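Local coordinates for nitrate regulatory protein (Klebsiella oxytoca, PDB 4AKK) that senses nitrate and nitrite and, in response, binds the nasF leader RNA at its factor-independent terminator to bring about transcription antitermination, at residues 132-137 with 163-168; 190-195 with 247-252; 218-223 with 384-389. All coordinates share one frame; numbering follows the deposited sequence.

Interaction 1: residues 132-137 with 163-168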
loop_
_atom_site.group_PDB
_atom_site.type_symbol
_atom_site.label_atom_id
_atom_site.label_comp_id
_atom_site.label_asym_id
_atom_site.label_seq_id
_atom_site.Cartn_x
_atom_site.Cartn_y
_atom_site.Cartn_z
ATOM N N VAL A 132 -18.742 5.065 -16.157
ATOM C CA VAL A 132 -19.802 5.509 -17.063
ATOM C C VAL A 132 -19.730 4.848 -18.449
ATOM O O VAL A 132 -20.729 4.783 -19.166
ATOM C CB VAL A 132 -19.796 7.046 -17.195
ATOM C CG1 VAL A 132 -20.625 7.498 -18.379
ATOM C CG2 VAL A 132 -20.310 7.676 -15.906
ATOM N N TRP A 133 -18.552 4.356 -18.823
ATOM C CA TRP A 133 -18.373 3.682 -20.109
ATOM C C TRP A 133 -19.147 2.368 -20.172
ATOM O O TRP A 133 -19.744 2.041 -21.195
ATOM C CB TRP A 133 -16.887 3.436 -20.380
ATOM C CG TRP A 133 -16.602 2.581 -21.580
ATOM C CD1 TRP A 133 -16.710 1.222 -21.662
ATOM C CD2 TRP A 133 -16.141 3.022 -22.862
ATOM N NE1 TRP A 133 -16.356 0.792 -22.917
ATOM C CE2 TRP A 133 -16.000 1.878 -23.673
ATOM C CE3 TRP A 133 -15.836 4.275 -23.404
ATOM C CZ2 TRP A 133 -15.569 1.950 -24.996
ATOM C CZ3 TRP A 133 -15.407 4.344 -24.719
ATOM C CH2 TRP A 133 -15.279 3.189 -25.501
ATOM N N TYR A 134 -19.151 1.630 -19.069
ATOM C CA TYR A 134 -19.831 0.337 -19.012
ATOM C C TYR A 134 -21.330 0.419 -18.750
ATOM O O TYR A 134 -22.063 -0.500 -19.093
ATOM C CB TYR A 134 -19.201 -0.549 -17.936
ATOM C CG TYR A 134 -17.843 -1.071 -18.313
ATOM C CD1 TYR A 134 -17.710 -2.211 -19.094
ATOM C CD2 TYR A 134 -16.693 -0.422 -17.894
ATOM C CE1 TYR A 134 -16.461 -2.685 -19.452
ATOM C CE2 TYR A 134 -15.447 -0.888 -18.243
ATOM C CZ TYR A 134 -15.334 -2.018 -19.021
ATOM O OH TYR A 134 -14.084 -2.478 -19.363
ATOM N N LEU A 135 -21.788 1.498 -18.124
ATOM C CA LEU A 135 -23.193 1.597 -17.743
ATOM C C LEU A 135 -24.193 1.385 -18.890
ATOM O O LEU A 135 -25.182 0.680 -18.712
ATOM C CB LEU A 135 -23.472 2.903 -16.994
ATOM C CG LEU A 135 -22.902 2.905 -15.574
ATOM C CD1 LEU A 135 -23.131 4.240 -14.878
ATOM C CD2 LEU A 135 -23.490 1.763 -14.754
ATOM N N PRO A 136 -23.942 1.986 -20.068
ATOM C CA PRO A 136 -24.896 1.828 -21.174
ATOM C C PRO A 136 -24.977 0.402 -21.718
ATOM O O PRO A 136 -25.817 0.123 -22.568
ATOM C CB PRO A 136 -24.335 2.754 -22.260
ATOM C CG PRO A 136 -23.427 3.697 -21.548
ATOM C CD PRO A 136 -22.854 2.915 -20.412
ATOM N N GLN A 137 -24.118 -0.489 -21.244
ATOM C CA GLN A 137 -24.133 -1.864 -21.729
ATOM C C GLN A 137 -25.170 -2.700 -20.993
ATOM O O GLN A 137 -25.429 -3.843 -21.354
ATOM C CB GLN A 137 -22.749 -2.495 -21.607
ATOM C CG GLN A 137 -21.654 -1.660 -22.232
ATOM C CD GLN A 137 -20.392 -2.454 -22.500
ATOM O OE1 GLN A 137 -20.164 -3.509 -21.901
ATOM N NE2 GLN A 137 -19.561 -1.948 -23.404
ATOM N N ILE A 163 -20.044 -3.091 -11.416
ATOM C CA ILE A 163 -19.954 -2.819 -9.989
ATOM C C ILE A 163 -18.553 -2.416 -9.521
ATOM O O ILE A 163 -18.390 -1.476 -8.735
ATOM C CB ILE A 163 -20.480 -4.030 -9.160
ATOM C CG1 ILE A 163 -22.009 -4.120 -9.301
ATOM C CG2 ILE A 163 -20.081 -3.872 -7.692
ATOM C CD1 ILE A 163 -22.627 -5.459 -8.851
ATOM N N ARG A 164 -17.542 -3.122 -10.008
ATOM C CA ARG A 164 -16.166 -2.852 -9.598
ATOM C C ARG A 164 -15.665 -1.460 -10.008
ATOM O O ARG A 164 -14.964 -0.789 -9.243
ATOM C CB ARG A 164 -15.233 -3.929 -10.158
ATOM C CG ARG A 164 -13.743 -3.609 -9.995
ATOM C CD ARG A 164 -12.887 -4.821 -10.320
ATOM N NE ARG A 164 -13.241 -5.381 -11.618
ATOM C CZ ARG A 164 -12.662 -5.031 -12.762
ATOM N NH1 ARG A 164 -11.682 -4.129 -12.767
ATOM N NH2 ARG A 164 -13.056 -5.595 -13.896
ATOM N N HIS A 165 -16.009 -1.031 -11.217
ATOM C CA HIS A 165 -15.630 0.303 -11.673
ATOM C C HIS A 165 -16.374 1.411 -10.935
ATOM O O HIS A 165 -15.846 2.501 -10.756
ATOM C CB HIS A 165 -15.819 0.436 -13.177
ATOM C CG HIS A 165 -14.895 -0.437 -13.960
ATOM N ND1 HIS A 165 -13.549 -0.563 -13.919
ATOM C CD2 HIS A 165 -15.338 -1.357 -14.885
ATOM C CE1 HIS A 165 -13.207 -1.535 -14.825
ATOM N NE2 HIS A 165 -14.303 -1.996 -15.397
ATOM N N LEU A 166 -17.591 1.121 -10.492
ATOM C CA LEU A 166 -18.354 2.090 -9.715
ATOM C C LEU A 166 -17.691 2.250 -8.364
ATOM O O LEU A 166 -17.472 3.364 -7.908
ATOM C CB LEU A 166 -19.806 1.638 -9.547
ATOM C CG LEU A 166 -20.669 1.847 -10.787
ATOM C CD1 LEU A 166 -22.000 1.130 -10.637
ATOM C CD2 LEU A 166 -20.867 3.347 -11.041
ATOM N N LEU A 167 -17.362 1.122 -7.744
ATOM C CA LEU A 167 -16.685 1.096 -6.455
ATOM C C LEU A 167 -15.314 1.763 -6.477
ATOM O O LEU A 167 -14.927 2.398 -5.501
ATOM C CB LEU A 167 -16.538 -0.346 -5.956
ATOM C CG LEU A 167 -17.817 -1.035 -5.486
ATOM C CD1 LEU A 167 -17.508 -2.426 -4.949
ATOM C CD2 LEU A 167 -18.521 -0.201 -4.431
ATOM N N ASN A 168 -14.590 1.617 -7.587
ATOM C CA ASN A 168 -13.268 2.218 -7.736
ATOM C C ASN A 168 -13.322 3.739 -7.745
ATOM O O ASN A 168 -12.299 4.401 -7.593
ATOM C CB ASN A 168 -12.553 1.728 -9.015
ATOM C CG ASN A 168 -12.150 0.259 -8.953
ATOM O OD1 ASN A 168 -12.134 -0.349 -7.887
ATOM N ND2 ASN A 168 -11.826 -0.316 -10.112
HETATM O O HOH W 1 -12.792 -3.766 -17.343
#
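Tyr134 and His165 lay their rings almost parallel, with planes only 11° apart, yet slid so far along each other that they scarcely overlap; the centroids are 4.7 Å apart. Such a pair shows how two aromatic groups can meet without a full stack: contact is confined to one side of each ring, where Tyr134 CE2 comes within 3.3 Å of His165 NE2 and Tyr134 CD2 within 3.4 Å of His165 CD2. Both residues turn CG anti to their own carbonyl carbon (chi1 -72° for Tyr134, -66° for His165), and this brings the rings out from their helices into the same gap.

A water closes the polar end. It lies 2.7 Å from Tyr134 OH and 3.0 Å from His165 NE2, hydrogen-bonded to both and in the plane of the imidazole, so the two polar atoms share a partner although they do not bond each other directly. Beside the aromatic pair, the methyls Leu135 CD2 and Leu166 CD1 approach to 4.4 Å, a looser apolar contact.

The four residues are buried and lie near the ends of helices 122-134 and 152-167 in the all-helical nitrate-sensing region. Leu135 and Leu166 both reach Phe109 on helix 92-117, while Ile331 and Ala332 of the second subunit pack on Tyr134 and His165, respectively.

Interaction 2: residues 190-195 with 247-252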
loop_
_atom_site.group_PDB
_atom_site.type_symbol
_atom_site.label_atom_id
_atom_site.label_comp_id
_atom_site.label_asym_id
_atom_site.label_seq_id
_atom_site.Cartn_x
_atom_site.Cartn_y
_atom_site.Cartn_z
ATOM N N TYR A 190 -15.862 2.474 2.118
ATOM C CA TYR A 190 -15.358 1.737 0.965
ATOM C C TYR A 190 -14.997 0.312 1.374
ATOM O O TYR A 190 -15.326 -0.643 0.677
ATOM C CB TYR A 190 -14.129 2.429 0.362
ATOM C CG TYR A 190 -13.422 1.578 -0.660
ATOM C CD1 TYR A 190 -14.027 1.281 -1.875
ATOM C CD2 TYR A 190 -12.162 1.056 -0.409
ATOM C CE1 TYR A 190 -13.400 0.494 -2.811
ATOM C CE2 TYR A 190 -11.524 0.262 -1.344
ATOM C CZ TYR A 190 -12.154 -0.017 -2.544
ATOM O OH TYR A 190 -11.536 -0.802 -3.483
ATOM N N SER A 191 -14.305 0.178 2.503
ATOM C CA SER A 191 -13.942 -1.147 2.991
ATOM C C SER A 191 -15.197 -1.984 3.140
ATOM O O SER A 191 -15.236 -3.133 2.721
ATOM C CB SER A 191 -13.229 -1.074 4.337
ATOM O OG SER A 191 -12.062 -0.282 4.253
ATOM N N PHE A 192 -16.218 -1.404 3.759
ATOM C CA PHE A 192 -17.456 -2.116 3.999
ATOM C C PHE A 192 -18.147 -2.463 2.676
ATOM O O PHE A 192 -18.612 -3.585 2.488
ATOM C CB PHE A 192 -18.383 -1.275 4.888
ATOM C CG PHE A 192 -19.603 -2.006 5.350
ATOM C CD1 PHE A 192 -20.725 -2.087 4.539
ATOM C CD2 PHE A 192 -19.630 -2.620 6.595
ATOM C CE1 PHE A 192 -21.854 -2.763 4.962
ATOM C CE2 PHE A 192 -20.756 -3.299 7.020
ATOM C CZ PHE A 192 -21.866 -3.371 6.204
ATOM N N MET A 193 -18.222 -1.489 1.771
ATOM C CA MET A 193 -18.880 -1.685 0.487
ATOM C C MET A 193 -18.197 -2.829 -0.261
ATOM O O MET A 193 -18.846 -3.648 -0.919
ATOM C CB MET A 193 -18.821 -0.400 -0.365
ATOM C CG MET A 193 -19.851 0.687 -0.002
ATOM S SD MET A 193 -19.599 2.274 -0.865
ATOM C CE MET A 193 -20.192 1.857 -2.487
ATOM N N GLN A 194 -16.876 -2.872 -0.153
ATOM C CA GLN A 194 -16.080 -3.865 -0.856
ATOM C C GLN A 194 -16.264 -5.265 -0.257
ATOM O O GLN A 194 -16.378 -6.244 -0.987
ATOM C CB GLN A 194 -14.600 -3.456 -0.853
ATOM C CG GLN A 194 -13.741 -4.274 -1.797
ATOM C CD GLN A 194 -14.201 -4.181 -3.241
ATOM O OE1 GLN A 194 -14.731 -5.147 -3.800
ATOM N NE2 GLN A 194 -14.010 -3.016 -3.850
ATOM N N GLY A 195 -16.310 -5.359 1.067
ATOM C CA GLY A 195 -16.587 -6.635 1.699
ATOM C C GLY A 195 -17.953 -7.172 1.282
ATOM O O GLY A 195 -18.132 -8.376 1.068
ATOM N N ALA A 247 -20.591 -1.411 16.591
ATOM C CA ALA A 247 -21.597 -1.995 17.469
ATOM C C ALA A 247 -22.790 -2.493 16.655
ATOM O O ALA A 247 -23.189 -3.655 16.758
ATOM C CB ALA A 247 -22.052 -0.974 18.505
ATOM N N LEU A 248 -23.353 -1.603 15.843
ATOM C CA LEU A 248 -24.495 -1.957 15.007
ATOM C C LEU A 248 -24.193 -3.165 14.127
ATOM O O LEU A 248 -25.045 -4.031 13.929
ATOM C CB LEU A 248 -24.907 -0.775 14.128
ATOM C CG LEU A 248 -26.083 -1.098 13.213
ATOM C CD1 LEU A 248 -27.337 -1.289 14.050
ATOM C CD2 LEU A 248 -26.283 -0.008 12.174
ATOM N N PHE A 249 -22.972 -3.203 13.597
ATOM C CA PHE A 249 -22.503 -4.282 12.733
ATOM C C PHE A 249 -22.439 -5.598 13.500
ATOM O O PHE A 249 -22.847 -6.642 13.002
ATOM C CB PHE A 249 -21.111 -3.918 12.185
ATOM C CG PHE A 249 -20.500 -4.960 11.280
ATOM C CD1 PHE A 249 -21.112 -5.311 10.083
ATOM C CD2 PHE A 249 -19.285 -5.551 11.603
ATOM C CE1 PHE A 249 -20.538 -6.253 9.237
ATOM C CE2 PHE A 249 -18.703 -6.491 10.769
ATOM C CZ PHE A 249 -19.333 -6.847 9.576
ATOM N N ALA A 250 -21.917 -5.547 14.718
ATOM C CA ALA A 250 -21.730 -6.759 15.505
ATOM C C ALA A 250 -23.073 -7.356 15.889
ATOM O O ALA A 250 -23.216 -8.575 15.993
ATOM C CB ALA A 250 -20.901 -6.460 16.746
ATOM N N GLU A 251 -24.055 -6.483 16.092
ATOM C CA GLU A 251 -25.394 -6.909 16.486
ATOM C C GLU A 251 -26.259 -7.322 15.287
ATOM O O GLU A 251 -26.930 -8.354 15.328
ATOM C CB GLU A 251 -26.083 -5.799 17.290
ATOM C CG GLU A 251 -25.289 -5.333 18.519
ATOM C CD GLU A 251 -25.927 -4.142 19.236
ATOM O OE1 GLU A 251 -26.373 -3.193 18.552
ATOM O OE2 GLU A 251 -25.974 -4.152 20.488
ATOM N N GLN A 252 -26.231 -6.521 14.222
ATOM C CA GLN A 252 -27.094 -6.740 13.055
ATOM C C GLN A 252 -26.586 -7.790 12.060
ATOM O O GLN A 252 -27.372 -8.383 11.329
ATOM C CB GLN A 252 -27.324 -5.424 12.304
ATOM C CG GLN A 252 -28.141 -4.395 13.060
ATOM C CD GLN A 252 -29.632 -4.664 12.979
ATOM O OE1 GLN A 252 -30.247 -4.512 11.919
ATOM N NE2 GLN A 252 -30.225 -5.058 14.103
#
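Phe192 and Phe249 make the whole of this contact, ring against ring, between two helix segments; Phe192 CA and Phe249 CA, the nearest pair between the segments, are 10.3 Å apart. Distances of this size illustrate how large aromatic side chains can bridge helices whose backbones stay well separated, here with just 71 Å² buried in total.

Followed outward from its helix, Phe192 starts with CB directed toward the segment 247-252. The first torsion sets CG opposite the backbone N (chi1 -172°), which extends the ring across the gap. CB and CG themselves remain behind the point of contact, as do CD1 and CE1 along one side of the ring. On the other side CD2 leads to CE2, and it is this atom that arrives at the partner: Phe192 CE2 lies 3.7 Å from Phe249 CD1 and the same 3.7 Å from Phe249 CE1, which places it about equally near both ends of the CD1-CE1 bond. CZ, at the tip, lies farther from Phe249 than CE2 does.

Phe249 meets the Phe192 ring at its edge, near the plane of that ring, whereas Phe192 CE2 approaches the Phe249 ring obliquely. With the planes 76° apart and the centroids separated by 5.7 Å, the two rings meet obliquely. Phe237, on helix 217-240, completes the group by meeting each of the two rings edge-to-face, and Leu293 and Glu297 on helix 277-312 also touch Phe192.

Three phenylalanines from three successive helices, 180-212, 217-240 and 243-252, thus form an aromatic cluster between packed helices of the all-helical NIT nitrate-sensing region, with Phe192 buried and Phe249 partly exposed.

Interaction 3: residues 218-223 with 384-389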
loop_
_atom_site.group_PDB
_atom_site.type_symbol
_atom_site.label_atom_id
_atom_site.label_comp_id
_atom_site.label_asym_id
_atom_site.label_seq_id
_atom_site.Cartn_x
_atom_site.Cartn_y
_atom_site.Cartn_z
ATOM N N GLU A 218 -11.919 -25.347 -9.816
ATOM C CA GLU A 218 -11.880 -23.951 -10.233
ATOM C C GLU A 218 -12.903 -23.077 -9.491
ATOM O O GLU A 218 -12.549 -22.078 -8.869
ATOM C CB GLU A 218 -12.143 -23.888 -11.743
ATOM C CG GLU A 218 -12.298 -22.492 -12.300
ATOM C CD GLU A 218 -11.014 -21.710 -12.228
ATOM O OE1 GLU A 218 -9.956 -22.307 -12.516
ATOM O OE2 GLU A 218 -11.055 -20.508 -11.887
ATOM N N LEU A 219 -14.175 -23.459 -9.580
ATOM C CA LEU A 219 -15.258 -22.731 -8.920
ATOM C C LEU A 219 -15.027 -22.681 -7.416
ATOM O O LEU A 219 -15.193 -21.639 -6.780
ATOM C CB LEU A 219 -16.617 -23.373 -9.243
ATOM C CG LEU A 219 -17.864 -22.657 -8.720
ATOM C CD1 LEU A 219 -17.928 -21.237 -9.258
ATOM C CD2 LEU A 219 -19.145 -23.433 -9.080
ATOM N N ARG A 220 -14.615 -23.807 -6.851
ATOM C CA ARG A 220 -14.283 -23.854 -5.444
ATOM C C ARG A 220 -13.168 -22.865 -5.039
ATOM O O ARG A 220 -13.231 -22.245 -3.969
ATOM C CB ARG A 220 -13.928 -25.288 -5.025
ATOM C CG ARG A 220 -13.429 -25.366 -3.579
ATOM C CD ARG A 220 -13.173 -26.798 -3.132
ATOM N NE ARG A 220 -11.947 -27.340 -3.695
ATOM C CZ ARG A 220 -11.440 -28.526 -3.372
ATOM N NH1 ARG A 220 -12.067 -29.302 -2.498
ATOM N NH2 ARG A 220 -10.309 -28.943 -3.932
ATOM N N GLN A 221 -12.134 -22.724 -5.869
ATOM C CA GLN A 221 -11.057 -21.789 -5.519
ATOM C C GLN A 221 -11.589 -20.350 -5.574
ATOM O O GLN A 221 -11.338 -19.554 -4.672
ATOM C CB GLN A 221 -9.819 -21.975 -6.419
ATOM C CG GLN A 221 -8.575 -21.211 -5.940
ATOM C CD GLN A 221 -8.039 -21.688 -4.590
ATOM O OE1 GLN A 221 -7.701 -22.861 -4.414
ATOM N NE2 GLN A 221 -7.952 -20.769 -3.633
ATOM N N GLN A 222 -12.356 -20.036 -6.616
ATOM C CA GLN A 222 -12.954 -18.715 -6.746
ATOM C C GLN A 222 -13.873 -18.407 -5.560
ATOM O O GLN A 222 -13.928 -17.276 -5.078
ATOM C CB GLN A 222 -13.748 -18.617 -8.047
ATOM C CG GLN A 222 -12.905 -18.742 -9.317
ATOM C CD GLN A 222 -13.759 -18.641 -10.575
ATOM O OE1 GLN A 222 -14.945 -18.328 -10.505
ATOM N NE2 GLN A 222 -13.162 -18.911 -11.730
ATOM N N LEU A 223 -14.595 -19.415 -5.090
ATOM C CA LEU A 223 -15.513 -19.205 -3.979
ATOM C C LEU A 223 -14.707 -18.906 -2.728
ATOM O O LEU A 223 -14.913 -17.899 -2.053
ATOM C CB LEU A 223 -16.408 -20.431 -3.767
ATOM C CG LEU A 223 -17.297 -20.407 -2.522
ATOM C CD1 LEU A 223 -18.314 -19.256 -2.610
ATOM C CD2 LEU A 223 -18.011 -21.748 -2.384
ATOM N N GLN A 384 -1.794 -36.252 0.959
ATOM C CA GLN A 384 -2.414 -36.402 -0.352
ATOM C C GLN A 384 -2.703 -35.006 -0.901
ATOM O O GLN A 384 -2.764 -34.043 -0.144
ATOM C CB GLN A 384 -3.709 -37.207 -0.241
ATOM C CG GLN A 384 -3.573 -38.493 0.569
ATOM C CD GLN A 384 -2.536 -39.436 -0.016
ATOM O OE1 GLN A 384 -2.581 -39.766 -1.203
ATOM N NE2 GLN A 384 -1.593 -39.878 0.816
ATOM N N GLU A 385 -2.887 -34.894 -2.210
ATOM C CA GLU A 385 -3.062 -33.582 -2.828
ATOM C C GLU A 385 -4.268 -32.808 -2.287
ATOM O O GLU A 385 -4.155 -31.630 -1.945
ATOM C CB GLU A 385 -3.148 -33.697 -4.348
ATOM C CG GLU A 385 -3.223 -32.348 -5.031
ATOM C CD GLU A 385 -3.305 -32.451 -6.537
ATOM O OE1 GLU A 385 -3.293 -33.586 -7.063
ATOM O OE2 GLU A 385 -3.385 -31.390 -7.195
ATOM N N GLU A 386 -5.422 -33.465 -2.221
ATOM C CA GLU A 386 -6.622 -32.822 -1.694
ATOM C C GLU A 386 -6.410 -32.466 -0.225
ATOM O O GLU A 386 -6.748 -31.367 0.211
ATOM C CB GLU A 386 -7.854 -33.719 -1.874
ATOM C CG GLU A 386 -9.116 -33.201 -1.167
ATOM C CD GLU A 386 -9.705 -31.969 -1.843
ATOM O OE1 GLU A 386 -9.133 -31.515 -2.858
ATOM O OE2 GLU A 386 -10.743 -31.460 -1.365
ATOM N N GLN A 387 -5.825 -33.392 0.527
ATOM C CA GLN A 387 -5.505 -33.160 1.929
ATOM C C GLN A 387 -4.625 -31.919 2.086
ATOM O O GLN A 387 -4.826 -31.102 2.988
ATOM C CB GLN A 387 -4.787 -34.383 2.503
ATOM C CG GLN A 387 -4.391 -34.269 3.975
ATOM C CD GLN A 387 -3.635 -35.499 4.465
ATOM O OE1 GLN A 387 -3.234 -36.356 3.670
ATOM N NE2 GLN A 387 -3.436 -35.591 5.778
ATOM N N ALA A 388 -3.639 -31.803 1.205
ATOM C CA ALA A 388 -2.736 -30.660 1.166
ATOM C C ALA A 388 -3.505 -29.351 0.996
ATOM O O ALA A 388 -3.274 -28.377 1.720
ATOM C CB ALA A 388 -1.732 -30.836 0.028
ATOM N N TRP A 389 -4.420 -29.336 0.035
ATOM C CA TRP A 389 -5.219 -28.153 -0.239
ATOM C C TRP A 389 -6.080 -27.811 0.972
ATOM O O TRP A 389 -6.163 -26.651 1.380
ATOM C CB TRP A 389 -6.084 -28.355 -1.488
ATOM C CG TRP A 389 -6.814 -27.111 -1.907
ATOM C CD1 TRP A 389 -6.355 -26.129 -2.745
ATOM C CD2 TRP A 389 -8.128 -26.712 -1.500
ATOM N NE1 TRP A 389 -7.303 -25.138 -2.880
ATOM C CE2 TRP A 389 -8.403 -25.473 -2.129
ATOM C CE3 TRP A 389 -9.100 -27.279 -0.661
ATOM C CZ2 TRP A 389 -9.614 -24.793 -1.949
ATOM C CZ3 TRP A 389 -10.308 -26.606 -0.486
ATOM C CH2 TRP A 389 -10.554 -25.375 -1.127
#
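Arg220 spreads its guanidinium flat over the indole of Trp389, the planes 9° apart, in a stack that is also a cation-pi contact: Arg220 CZ stands 3.9 Å from the centroid of the six-membered ring. The aliphatic part of the chain joins in, with Arg220 CD 3.6 Å from Trp389 CH2. A bend at chi3 (75°) turns the end of the otherwise extended arginine toward Glu386.

The indole is gripped at its edge as well. Trp389 NE1 donates to Gln221 OE1 over 2.8 Å, in the ring plane and in the carbonyl plane, while Gln221 NE2 bonds to Asp225. Stack and edge bond together fix the rotation of the tryptophan, and Met403 from helix 403-412 packs beside it. This is a junction between a signal-receiving NIT domain and an ANTAR RNA-binding effector, made where helix 217-240 meets the start of helix 385-399, with segment axes 14.2 Å apart.

On the solvent side Glu386 is an exposed residue, which the buried Arg220 holds by an end-on, two-pronged salt bridge. The carboxylate, nearly coplanar with the guanidinium, uses its syn lone pairs: Arg220 NH1 reaches Glu386 OE2 at 2.8 Å and Arg220 NH2 reaches Glu386 OE1 at 3.0 Å. Each partner has a further bond: Arg220 NH1 to the carbonyl of Cys267, Glu386 OE2 from Gln390 NE2.

How the interactions relate
Interactions 1 and 2 lie within the NIT range, on opposite sides of the chain's centre, with their own centres about 23 Å apart. They still touch, because Leu167 of helix 152-167 packs on Met193, Tyr190 and Gln194 of helix 180-212. Interaction 1 closes along the chain before the other two open; interactions 2 and 3 then interleave, since 218-223 falls between 190-195 and 247-252. Interaction 3 stands about 32 Å from interaction 1 and about 29 Å from interaction 2, centre to centre. Helix 217-240 is common to interactions 2 and 3, lending Phe237 to the aromatic cluster and 218-223 to the contact with ANTAR, a layout consistent with nitrate sensing coupled to RNA binding.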